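Glutathione transferase (Phanerochaete chrysosporium, PDB 4F0C) probably conjugates glutathione to electrophilic substrates as a dimeric GST-fold transferase of the Ure2p class, and holds oxidized glutathione disulfide in its ligand pocket. Local coordinates at residues Ile136-Arg139 with Tyr140-Ile144; Trp176-Thr179 with Ala180-Leu184. All coordinates share one frame; numbering follows the deposited sequence.

Contact 1. Residues Ile136-Arg139 with Tyr140-Ile144. With GDS (oxidized glutathione disulfide), chain B; SO4 (sulfate ion), chain E.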
loop_
_atom_site.group_PDB
_atom_site.type_symbol
_atom_site.label_atom_id
_atom_site.label_comp_id
_atom_site.label_asym_id
_atom_site.label_seq_id
_atom_site.Cartn_x
_atom_site.Cartn_y
_atom_site.Cartn_z
ATOM N N ILE A 136 -16.140 12.849 -10.957
ATOM C CA ILE A 136 -15.662 11.871 -9.988
ATOM C C ILE A 136 -14.156 12.003 -9.888
ATOM O O ILE A 136 -13.594 11.886 -8.800
ATOM C CB ILE A 136 -16.050 10.419 -10.383
ATOM C CG1 ILE A 136 -17.566 10.221 -10.241
ATOM C CG2 ILE A 136 -15.289 9.395 -9.552
ATOM C CD1 ILE A 136 -18.081 10.391 -8.804
ATOM N N ALA A 137 -13.499 12.267 -11.013
ATOM C CA ALA A 137 -12.036 12.452 -10.999
ATOM C C ALA A 137 -11.598 13.571 -10.066
ATOM O O ALA A 137 -10.526 13.491 -9.466
ATOM C CB ALA A 137 -11.487 12.710 -12.412
ATOM N N GLU A 138 -12.412 14.614 -9.944
ATOM C CA GLU A 138 -12.020 15.745 -9.097
ATOM C C GLU A 138 -11.750 15.337 -7.649
ATOM O O GLU A 138 -10.876 15.895 -7.003
ATOM C CB GLU A 138 -13.034 16.894 -9.141
ATOM C CG GLU A 138 -12.557 18.063 -8.312
ATOM C CD GLU A 138 -13.276 19.342 -8.641
ATOM O OE1 GLU A 138 -14.239 19.294 -9.428
ATOM O OE2 GLU A 138 -12.865 20.390 -8.116
ATOM N N ARG A 139 -12.512 14.371 -7.135
ATOM C CA ARG A 139 -12.255 13.845 -5.795
ATOM C C ARG A 139 -10.810 13.363 -5.671
ATOM O O ARG A 139 -10.134 13.613 -4.661
ATOM C CB ARG A 139 -13.248 12.699 -5.473
ATOM C CG ARG A 139 -12.724 11.649 -4.449
ATOM C CD ARG A 139 -13.839 10.629 -4.045
ATOM N NE ARG A 139 -13.327 9.539 -3.213
ATOM C CZ ARG A 139 -13.107 9.611 -1.897
ATOM N NH1 ARG A 139 -13.367 10.719 -1.225
ATOM N NH2 ARG A 139 -12.612 8.563 -1.241
ATOM N N TYR A 140 -10.328 12.674 -6.699
ATOM C CA TYR A 140 -8.970 12.118 -6.662
ATOM C C TYR A 140 -7.899 13.142 -7.033
ATOM O O TYR A 140 -6.782 13.059 -6.548
ATOM C CB TYR A 140 -8.902 10.848 -7.518
ATOM C CG TYR A 140 -9.884 9.844 -6.974
ATOM C CD1 TYR A 140 -9.619 9.187 -5.776
ATOM C CD2 TYR A 140 -11.110 9.608 -7.605
ATOM C CE1 TYR A 140 -10.530 8.288 -5.237
ATOM C CE2 TYR A 140 -12.020 8.718 -7.070
ATOM C CZ TYR A 140 -11.723 8.064 -5.877
ATOM O OH TYR A 140 -12.615 7.170 -5.323
ATOM N N GLN A 141 -8.230 14.110 -7.881
ATOM C CA GLN A 141 -7.319 15.241 -8.090
ATOM C C GLN A 141 -7.088 16.026 -6.784
ATOM O O GLN A 141 -5.967 16.443 -6.466
ATOM C CB GLN A 141 -7.879 16.163 -9.172
ATOM C CG GLN A 141 -7.888 15.512 -10.564
ATOM C CD GLN A 141 -8.602 16.377 -11.551
ATOM O OE1 GLN A 141 -9.803 16.631 -11.402
ATOM N NE2 GLN A 141 -7.862 16.897 -12.541
ATOM N N LYS A 142 -8.154 16.235 -6.023
ATOM C CA LYS A 142 -7.998 16.880 -4.716
ATOM C C LYS A 142 -7.102 16.047 -3.788
ATOM O O LYS A 142 -6.298 16.602 -3.025
ATOM C CB LYS A 142 -9.369 17.117 -4.072
ATOM C CG LYS A 142 -10.105 18.325 -4.651
ATOM C CD LYS A 142 -11.575 18.354 -4.200
ATOM C CE LYS A 142 -12.231 19.688 -4.561
ATOM N NZ LYS A 142 -13.707 19.589 -4.435
ATOM N N GLU A 143 -7.230 14.724 -3.850
ATOM C CA GLU A 143 -6.375 13.836 -3.041
ATOM C C GLU A 143 -4.915 13.909 -3.492
ATOM O O GLU A 143 -3.995 13.860 -2.679
ATOM C CB GLU A 143 -6.865 12.365 -3.084
ATOM C CG GLU A 143 -6.061 11.411 -2.170
ATOM C CD GLU A 143 -6.210 11.720 -0.646
ATOM O OE1 GLU A 143 -6.996 12.616 -0.284
ATOM O OE2 GLU A 143 -5.527 11.071 0.166
ATOM N N ILE A 144 -4.693 14.025 -4.797
ATOM C CA ILE A 144 -3.328 14.282 -5.266
ATOM C C ILE A 144 -2.731 15.531 -4.604
ATOM O O ILE A 144 -1.610 15.494 -4.122
ATOM C CB ILE A 144 -3.289 14.437 -6.821
ATOM C CG1 ILE A 144 -3.564 13.067 -7.455
ATOM C CG2 ILE A 144 -1.979 15.060 -7.249
ATOM C CD1 ILE A 144 -3.822 13.109 -8.998
HETATM N N1 GDS B . -2.754 3.330 4.306
HETATM C CA1 GDS B . -3.222 3.883 5.634
HETATM C C1 GDS B . -3.018 2.830 6.795
HETATM O OE1 GDS B . -3.154 1.596 6.537
HETATM O OE2 GDS B . -2.653 3.287 7.915
HETATM C CB1 GDS B . -4.734 4.300 5.594
HETATM C CG1 GDS B . -5.193 4.868 6.956
HETATM C CD1 GDS B . -6.582 5.405 6.815
HETATM O O1 GDS B . -7.248 5.363 5.794
HETATM N N2 GDS B . -7.082 5.968 7.972
HETATM C CA2 GDS B . -8.426 6.577 8.017
HETATM C C2 GDS B . -8.324 8.036 8.388
HETATM O O2 GDS B . -7.551 8.389 9.284
HETATM C CB2 GDS B . -9.284 5.939 9.134
HETATM S SG2 GDS B . -9.764 4.263 8.660
HETATM N N3 GDS B . -9.162 8.887 7.761
HETATM C CA3 GDS B . -9.139 10.280 8.107
HETATM C C3 GDS B . -9.131 11.151 6.856
HETATM O OE3 GDS B . -9.355 12.373 6.991
HETATM O OE4 GDS B . -8.831 10.567 5.798
HETATM N N4 GDS B . -8.667 4.032 3.698
HETATM C CA4 GDS B . -8.040 3.385 2.537
HETATM C C4 GDS B . -7.031 2.318 3.058
HETATM O OE5 GDS B . -7.282 1.735 4.144
HETATM O OE6 GDS B . -6.040 2.114 2.328
HETATM C C5 GDS B . -9.973 4.452 3.651
HETATM O O5 GDS B . -10.698 4.315 2.664
HETATM C CA5 GDS B . -10.558 5.097 4.900
HETATM N N5 GDS B . -11.634 6.061 4.534
HETATM C CB5 GDS B . -11.113 3.976 5.784
HETATM S SG5 GDS B . -11.507 4.611 7.459
HETATM C CA6 GDS B . -11.126 9.990 3.360
HETATM C C6 GDS B . -11.731 9.863 1.904
HETATM O OE7 GDS B . -11.944 10.911 1.256
HETATM O OE8 GDS B . -11.947 8.706 1.484
HETATM N N6 GDS B . -10.480 11.292 3.526
HETATM C CB6 GDS B . -12.294 9.763 4.365
HETATM C CG6 GDS B . -12.705 8.286 4.480
HETATM C CD6 GDS B . -11.525 7.422 4.907
HETATM O O6 GDS B . -10.545 7.810 5.552
HETATM S S SO4 E . -14.329 14.590 -1.787
HETATM O O1 SO4 E . -14.631 14.956 -0.395
HETATM O O2 SO4 E . -14.556 13.156 -1.943
HETATM O O3 SO4 E . -15.201 15.295 -2.720
HETATM O O4 SO4 E . -12.947 14.949 -2.089
#
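Arg139 lays its aliphatic stem over the ring of its chain neighbour Tyr140: CG of Arg139 sits 3.9 Å from the centroid of the Tyr140 ring and only 5° off the ring normal, a clean CH-pi contact. The stem leaves with CG anti to the backbone N and runs extended to NE, which carries the guanidinium past the phenol. The guanidinium and ring planes stand 76° apart, and the Tyr140 OH lies in the guanidinium plane, where Arg139 NE gives it a weak hydrogen bond of 3.3 Å. The phenol OH also bonds Gln119 of the second subunit, while CE2 of Tyr140 rests 4.2 Å from Ile136 CG2, one turn back on the same helix. This close-packed side belongs to helix 134-155 of the all-helical C-terminal domain of the GST fold, at the dimer interface. Arginine suits the place because a long apolar stem can cover the ring while its head still reaches an anion: NH2 of Arg139 points almost straight (173°) at OE8 of the oxidized glutathione (chain B), 2.8 Å away, and NH1 binds OE7 of the same carboxylate at 2.9 Å. NH1 also donates to O2 of a sulfate, probably from the crystallisation liquor, so two anions share the guanidinium, and Gln119 of the second subunit takes a further bond from NH2, with Trp122 of that subunit in cation-pi contact. Toward solvent the packing slackens. Lys142, an exposed residue, stretches out from the helix and brings NZ only to a long salt bridge, 3.9 Å from Glu138 OE2; that carboxylate oxygen also has Tyr188 OH as a hydrogen-bond partner. Beneath the side chains the helix keeps its regular backbone bonds, with Gln141 N on Ala137 O at 2.9 Å.

Contact 2. Residues Trp176-Thr179 with Ala180-Leu184. With GDS (oxidized glutathione disulfide), chain C.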
loop_
_atom_site.group_PDB
_atom_site.type_symbol
_atom_site.label_atom_id
_atom_site.label_comp_id
_atom_site.label_asym_id
_atom_site.label_seq_id
_atom_site.Cartn_x
_atom_site.Cartn_y
_atom_site.Cartn_z
ATOM N N TRP A 176 4.634 8.172 -10.247
ATOM C CA TRP A 176 3.284 8.724 -10.099
ATOM C C TRP A 176 3.285 10.246 -9.957
ATOM O O TRP A 176 2.342 10.914 -10.405
ATOM C CB TRP A 176 2.540 8.091 -8.926
ATOM C CG TRP A 176 1.903 6.757 -9.253
ATOM C CD1 TRP A 176 2.306 5.518 -8.812
ATOM C CD2 TRP A 176 0.749 6.531 -10.085
ATOM N NE1 TRP A 176 1.476 4.553 -9.322
ATOM C CE2 TRP A 176 0.506 5.144 -10.091
ATOM C CE3 TRP A 176 -0.119 7.377 -10.800
ATOM C CZ2 TRP A 176 -0.550 4.571 -10.803
ATOM C CZ3 TRP A 176 -1.173 6.810 -11.510
ATOM C CH2 TRP A 176 -1.382 5.424 -11.504
ATOM N N ASN A 177 4.314 10.807 -9.327
ATOM C CA ASN A 177 4.377 12.283 -9.250
ATOM C C ASN A 177 4.567 12.898 -10.616
ATOM O O ASN A 177 3.983 13.939 -10.928
ATOM C CB ASN A 177 5.452 12.782 -8.265
ATOM C CG ASN A 177 5.000 12.668 -6.815
ATOM O OD1 ASN A 177 3.796 12.590 -6.531
ATOM N ND2 ASN A 177 5.952 12.683 -5.888
ATOM N N ALA A 178 5.370 12.244 -11.452
ATOM C CA ALA A 178 5.606 12.767 -12.795
ATOM C C ALA A 178 4.295 12.713 -13.587
ATOM O O ALA A 178 3.949 13.646 -14.300
ATOM C CB ALA A 178 6.720 11.949 -13.518
ATOM N N THR A 179 3.596 11.583 -13.468
ATOM C CA THR A 179 2.286 11.387 -14.080
ATOM C C THR A 179 1.279 12.463 -13.604
ATOM O O THR A 179 0.533 13.034 -14.402
ATOM C CB THR A 179 1.775 9.979 -13.685
ATOM O OG1 THR A 179 2.736 8.984 -14.104
ATOM C CG2 THR A 179 0.440 9.700 -14.300
ATOM N N ALA A 180 1.268 12.738 -12.301
ATOM C CA ALA A 180 0.350 13.746 -11.764
ATOM C C ALA A 180 0.654 15.138 -12.306
ATOM O O ALA A 180 -0.242 15.868 -12.783
ATOM C CB ALA A 180 0.411 13.748 -10.234
ATOM N N VAL A 181 1.922 15.528 -12.225
ATOM C CA VAL A 181 2.317 16.879 -12.631
ATOM C C VAL A 181 2.090 17.127 -14.129
ATOM O O VAL A 181 1.699 18.223 -14.540
ATOM C CB VAL A 181 3.798 17.150 -12.243
ATOM C CG1 VAL A 181 4.335 18.395 -12.936
ATOM C CG2 VAL A 181 3.914 17.257 -10.710
ATOM N N ASN A 182 2.318 16.099 -14.938
ATOM C CA ASN A 182 2.185 16.220 -16.395
ATOM C C ASN A 182 0.817 15.855 -16.976
ATOM O O ASN A 182 0.533 16.116 -18.157
ATOM C CB ASN A 182 3.271 15.383 -17.077
ATOM C CG ASN A 182 4.652 15.951 -16.850
ATOM O OD1 ASN A 182 4.889 17.134 -17.077
ATOM N ND2 ASN A 182 5.568 15.119 -16.377
ATOM N N LEU A 183 -0.033 15.240 -16.171
ATOM C CA LEU A 183 -1.302 14.781 -16.704
ATOM C C LEU A 183 -2.447 15.009 -15.716
ATOM O O LEU A 183 -3.350 15.802 -15.986
ATOM C CB LEU A 183 -1.219 13.314 -17.110
ATOM C CG LEU A 183 -2.528 12.722 -17.631
ATOM C CD1 LEU A 183 -2.906 13.356 -18.972
ATOM C CD2 LEU A 183 -2.432 11.203 -17.740
ATOM N N LEU A 184 -2.365 14.369 -14.556
ATOM C CA LEU A 184 -3.520 14.241 -13.657
ATOM C C LEU A 184 -4.019 15.566 -13.068
ATOM O O LEU A 184 -5.221 15.749 -12.916
ATOM C CB LEU A 184 -3.242 13.222 -12.544
ATOM C CG LEU A 184 -2.677 11.881 -13.040
ATOM C CD1 LEU A 184 -2.315 11.019 -11.872
ATOM C CD2 LEU A 184 -3.687 11.180 -13.936
HETATM N N1 GDS C . 0.051 -2.092 -5.731
HETATM C CA1 GDS C . 0.490 -2.630 -7.074
HETATM C C1 GDS C . 2.031 -2.378 -7.315
HETATM O OE1 GDS C . 2.563 -1.326 -6.849
HETATM O OE2 GDS C . 2.668 -3.295 -7.907
HETATM C CB1 GDS C . -0.317 -1.984 -8.256
HETATM C CG1 GDS C . 0.141 -2.552 -9.620
HETATM C CD1 GDS C . -0.768 -2.035 -10.689
HETATM O O1 GDS C . -1.694 -1.263 -10.507
HETATM N N2 GDS C . -0.468 -2.507 -11.951
HETATM C CA2 GDS C . -1.273 -2.130 -13.129
HETATM C C2 GDS C . -1.874 -3.361 -13.763
HETATM O O2 GDS C . -1.191 -4.381 -13.892
HETATM C CB2 GDS C . -0.384 -1.507 -14.230
HETATM S SG2 GDS C . 0.149 0.145 -13.728
HETATM N N3 GDS C . -3.131 -3.250 -14.240
HETATM C CA3 GDS C . -3.737 -4.377 -14.894
HETATM C C3 GDS C . -5.157 -4.600 -14.387
HETATM O OE3 GDS C . -5.891 -5.383 -15.027
HETATM O OE4 GDS C . -5.443 -4.022 -13.322
HETATM N N4 GDS C . -2.847 1.247 -9.767
HETATM C CA4 GDS C . -3.054 1.701 -8.385
HETATM C C4 GDS C . -1.682 1.676 -7.651
HETATM O OE5 GDS C . -0.639 1.896 -8.319
HETATM O OE6 GDS C . -1.732 1.448 -6.425
HETATM C C5 GDS C . -3.588 1.766 -10.799
HETATM O O5 GDS C . -4.453 2.631 -10.650
HETATM C CA5 GDS C . -3.303 1.258 -12.206
HETATM N N5 GDS C . -4.526 1.349 -13.052
HETATM C CB5 GDS C . -2.176 2.117 -12.789
HETATM S SG5 GDS C . -1.517 1.360 -14.324
HETATM C CA6 GDS C . -7.604 -1.402 -13.233
HETATM C C6 GDS C . -8.766 -0.466 -12.708
HETATM O OE7 GDS C . -9.944 -0.875 -12.793
HETATM O OE8 GDS C . -8.425 0.634 -12.222
HETATM N N6 GDS C . -8.067 -2.788 -13.302
HETATM C CB6 GDS C . -7.153 -0.846 -14.616
HETATM C CG6 GDS C . -6.304 0.429 -14.499
HETATM C CD6 GDS C . -5.063 0.184 -13.651
HETATM O O6 GDS C . -4.508 -0.909 -13.487
#
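This is a contact between successive turns of one helix, 174-184, in the helical C-terminal domain of the GST fold, and it finishes in a wider pi-type turn. Three ordinary i to i+4 bonds lead in, among them Val181 N to Asn177 O at 2.9 Å. The pattern then changes at the carbonyl of Thr179, which takes Leu184 N, five residues on, at 3.2 Å, and receives only a weak bond from Leu183 N. Widening the last turn brings Leu184 back over Thr179, where CD1 of the leucine lies 3.9 Å from CG2 of the threonine. The threonine divides its two branches: OG1 lies beside the backbone N (chi1 -57°) and bonds the carbonyl of Ile175 one turn earlier, so that its polar end is satisfied within the helix, which leaves CG2 anti to that N for the apolar contact. Ala180 is small enough for its face of the helix to lie close to Phe117 and Phe148, from helices 96-126 and 134-155. Trp176 turns the CZ2-CH2 edge of its six-membered ring to the ligand, CZ2 lying 3.6 Å from CB5 of the oxidized glutathione (chain C), and a large rigid indole suits the place because it reaches from the helix to the peptide. Its NE1 is hydrogen-bonded to Asn17, which also donates to that ligand through ND2, so ring and peptide share a polar neighbour. Further round the edge of the six-membered ring, close to its plane, Trp176 CZ3 meets Leu184 CD1 at 4.4 Å.

Overall arrangement
Contacts 1 and 2 lie on helices 134-155 and 174-184 of the same C-terminal domain, their centres 13 Å apart and on the same side of the chain's centre. They meet directly. Gln141 NE2 of contact 1 probably donates to Leu184 O of contact 2 at 2.9 Å, taking up a carbonyl at the end of its helix, and Ile144 CD1 packs 3.6 Å from Leu184 CB. Each contact faces a different oxidized glutathione: Arg139 of contact 1 reaches, across the dimer, the molecule bonded to Ser74 and His44 of the second subunit, whereas contact 2 brings Trp176 to the site formed with this chain's own Ser74 and His44.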